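Dally-like protein (PDB 3ODN) probably acts as a GPI-anchored cell-surface heparan sulfate proteoglycan of the glypican family, with a role in Hedgehog signaling; this piece is its helical core domain. Local coordinates at residues E51-M54 / A55-R59. The protein carries 2 engineered substitutions. Sequence-based numbering, arbitrary orientation.
Sequences ETRM and AMQSR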
ATOM      1  N   GLU A  51      36.649  23.676 -18.088  1.00 84.95           N
ATOM      2  CA  GLU A  51      35.572  22.806 -18.559  1.00 85.07           C
ATOM      3  C   GLU A  51      35.498  21.526 -17.698  1.00 90.63           C
ATOM      4  O   GLU A  51      34.397  21.041 -17.397  1.00 89.67           O
ATOM      5  CB  GLU A  51      35.817  22.479 -20.050  1.00 86.54           C
ATOM      6  CG  GLU A  51      34.826  21.532 -20.714  1.00 94.56           C
ATOM      7  CD  GLU A  51      35.411  20.646 -21.802  1.00106.17           C
ATOM      8  OE1 GLU A  51      36.429  19.957 -21.544  1.00 88.69           O
ATOM      9  OE2 GLU A  51      34.819  20.609 -22.904  1.00 96.19           O
ATOM     10  N   THR A  52      36.671  20.994 -17.294  1.00 88.24           N
ATOM     11  CA  THR A  52      36.763  19.814 -16.430  1.00 88.30           C
ATOM     12  C   THR A  52      36.282  20.204 -15.013  1.00 93.20           C
ATOM     13  O   THR A  52      35.594  19.405 -14.371  1.00 92.51           O
ATOM     14  CB  THR A  52      38.167  19.167 -16.530  1.00 91.11           C
ATOM     15  OG1 THR A  52      38.463  18.905 -17.907  1.00 88.14           O
ATOM     16  CG2 THR A  52      38.283  17.873 -15.739  1.00 87.16           C
ATOM     17  N   ARG A  53      36.590  21.456 -14.564  1.00 90.44           N
ATOM     18  CA  ARG A  53      36.151  22.000 -13.268  1.00 90.30           C
ATOM     19  C   ARG A  53      34.617  22.185 -13.252  1.00 92.72           C
ATOM     20  O   ARG A  53      33.972  21.930 -12.231  1.00 92.69           O
ATOM     21  CB  ARG A  53      36.853  23.336 -12.954  1.00 91.65           C
ATOM     22  CG  ARG A  53      36.738  23.730 -11.483  1.00105.72           C
ATOM     23  CD  ARG A  53      37.166  25.156 -11.214  1.00118.08           C
ATOM     24  NE  ARG A  53      37.189  25.433  -9.776  1.00129.69           N
ATOM     25  CZ  ARG A  53      37.520  26.602  -9.233  1.00144.71           C
ATOM     26  NH1 ARG A  53      37.852  27.631 -10.004  1.00129.15           N
ATOM     27  NH2 ARG A  53      37.516  26.752  -7.915  1.00133.36           N
ATOM     28  N   MET A  54      34.049  22.623 -14.395  1.00 86.69           N
ATOM     29  CA  MET A  54      32.619  22.863 -14.605  1.00 84.72           C
ATOM     30  C   MET A  54      31.835  21.559 -14.886  1.00 85.32           C
ATOM     31  O   MET A  54      30.609  21.582 -14.947  1.00 82.59           O
ATOM     32  CB  MET A  54      32.427  23.904 -15.723  1.00 86.78           C
ATOM     33  CG  MET A  54      32.837  25.305 -15.300  1.00 90.25           C
ATOM     34  SD  MET A  54      32.892  26.520 -16.641  1.00 94.33           S
ATOM     35  CE  MET A  54      31.953  27.842 -15.877  1.00 90.94           C
ATOM     36  N   ALA A  55      32.559  20.436 -15.063  1.00 81.96           N
ATOM     37  CA  ALA A  55      32.028  19.091 -15.285  1.00 81.51           C
ATOM     38  C   ALA A  55      31.683  18.426 -13.949  1.00 84.37           C
ATOM     39  O   ALA A  55      30.723  17.649 -13.874  1.00 84.33           O
ATOM     40  CB  ALA A  55      33.036  18.247 -16.053  1.00 82.65           C
ATOM     41  N   MET A  56      32.470  18.739 -12.898  1.00153.25           N
ATOM     42  CA  MET A  56      32.296  18.249 -11.535  1.00151.63           C
ATOM     43  C   MET A  56      31.225  19.079 -10.833  1.00150.48           C
ATOM     44  O   MET A  56      30.403  18.513 -10.108  1.00149.72           O
ATOM     45  CB  MET A  56      33.619  18.322 -10.757  1.00154.31           C
ATOM     46  CG  MET A  56      34.643  17.290 -11.183  1.00157.80           C
ATOM     47  SD  MET A  56      34.236  15.632 -10.587  1.00160.42           S
ATOM     48  CE  MET A  56      35.886  14.934 -10.449  1.00158.44           C
ATOM     49  N   GLN A  57      31.224  20.415 -11.063  1.00145.77           N
ATOM     50  CA  GLN A  57      30.246  21.346 -10.492  1.00144.65           C
ATOM     51  C   GLN A  57      28.830  21.077 -11.025  1.00144.72           C
ATOM     52  O   GLN A  57      27.880  21.053 -10.236  1.00143.80           O
ATOM     53  CB  GLN A  57      30.650  22.800 -10.736  1.00146.68           C
ATOM     54  CG  GLN A  57      31.806  23.267  -9.861  1.00163.78           C
ATOM     55  CD  GLN A  57      32.507  24.497 -10.396  1.00180.38           C
ATOM     56  OE1 GLN A  57      32.283  24.947 -11.527  1.00177.97           O
ATOM     57  NE2 GLN A  57      33.401  25.056  -9.594  1.00175.93           N
ATOM     58  N   SER A  58      28.695  20.830 -12.347  1.00141.06           N
ATOM     59  CA  SER A  58      27.410  20.524 -12.971  1.00139.76           C
ATOM     60  C   SER A  58      26.858  19.155 -12.531  1.00141.90           C
ATOM     61  O   SER A  58      25.653  19.042 -12.312  1.00136.53           O
ATOM     62  CB  SER A  58      27.485  20.634 -14.491  1.00141.93           C
ATOM     63  OG  SER A  58      28.214  19.559 -15.057  1.00147.16           O
ATOM     64  N   ARG A  59      27.746  18.141 -12.367  1.00138.91           N
ATOM     65  CA  ARG A  59      27.426  16.769 -11.927  1.00138.10           C
ATOM     66  C   ARG A  59      26.808  16.745 -10.514  1.00137.91           C
ATOM     67  O   ARG A  59      25.700  16.238 -10.338  1.00132.99           O
ATOM     68  CB  ARG A  59      28.689  15.875 -11.962  1.00138.76           C
ATOM     69  CG  ARG A  59      28.727  14.852 -13.094  1.00147.28           C
ATOM     70  CD  ARG A  59      29.724  13.742 -12.806  1.00153.60           C
ATOM     71  NE  ARG A  59      29.876  12.828 -13.941  1.00159.19           N
ATOM     72  CZ  ARG A  59      30.854  11.934 -14.065  1.00168.00           C
ATOM     73  NH1 ARG A  59      31.782  11.818 -13.123  1.00156.27           N
ATOM     74  NH2 ARG A  59      30.914  11.154 -15.136  1.00159.91           N
TER
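Gln57 overlaps the side chain of Arg53, one helical turn earlier, where Gln57 NE2 lies 3.8 Å from Arg53 NE. The amide and guanidinium planes are 33° apart and the approach is oblique; both atoms are N-H donors, which makes this a contact and not a bond. Arg53 is extended: CG is anti to the backbone N and the chain stays straight to NE, which carries the guanidinium past the amide. At the other end of the amide, Gln57 OE1 comes within 3.8 Å of Met54 CG, a van der Waals approach.

The firmer polar contact is made by Ser58. Ser58 OG donates to Met54 O at 3.1 Å, in the carbonyl plane and on a lone pair, with a C=O...OG angle of 139°. Chi1 of 73° sets OG between the backbone N and the carbonyl carbon, facing back along the helix. Ser58 N also reaches Met54 O, weakly, at 3.3 Å, so two donors of one residue share this acceptor. Gln57 N to Arg53 O is likewise weak, at 3.3 Å.

This turn lies near the start of the long helix 48-106. Ser58 and Ala55 pack on helix 222-231, and Arg59 NH2 bonds to Thr224 OG1. Chemically, the hydroxyl of the buried Ser58 is satisfied within its own helix, and the Ser58 side chain touches Leu227 and Thr228, whereas the polar ends of Arg53 and Gln57 meet only by contact.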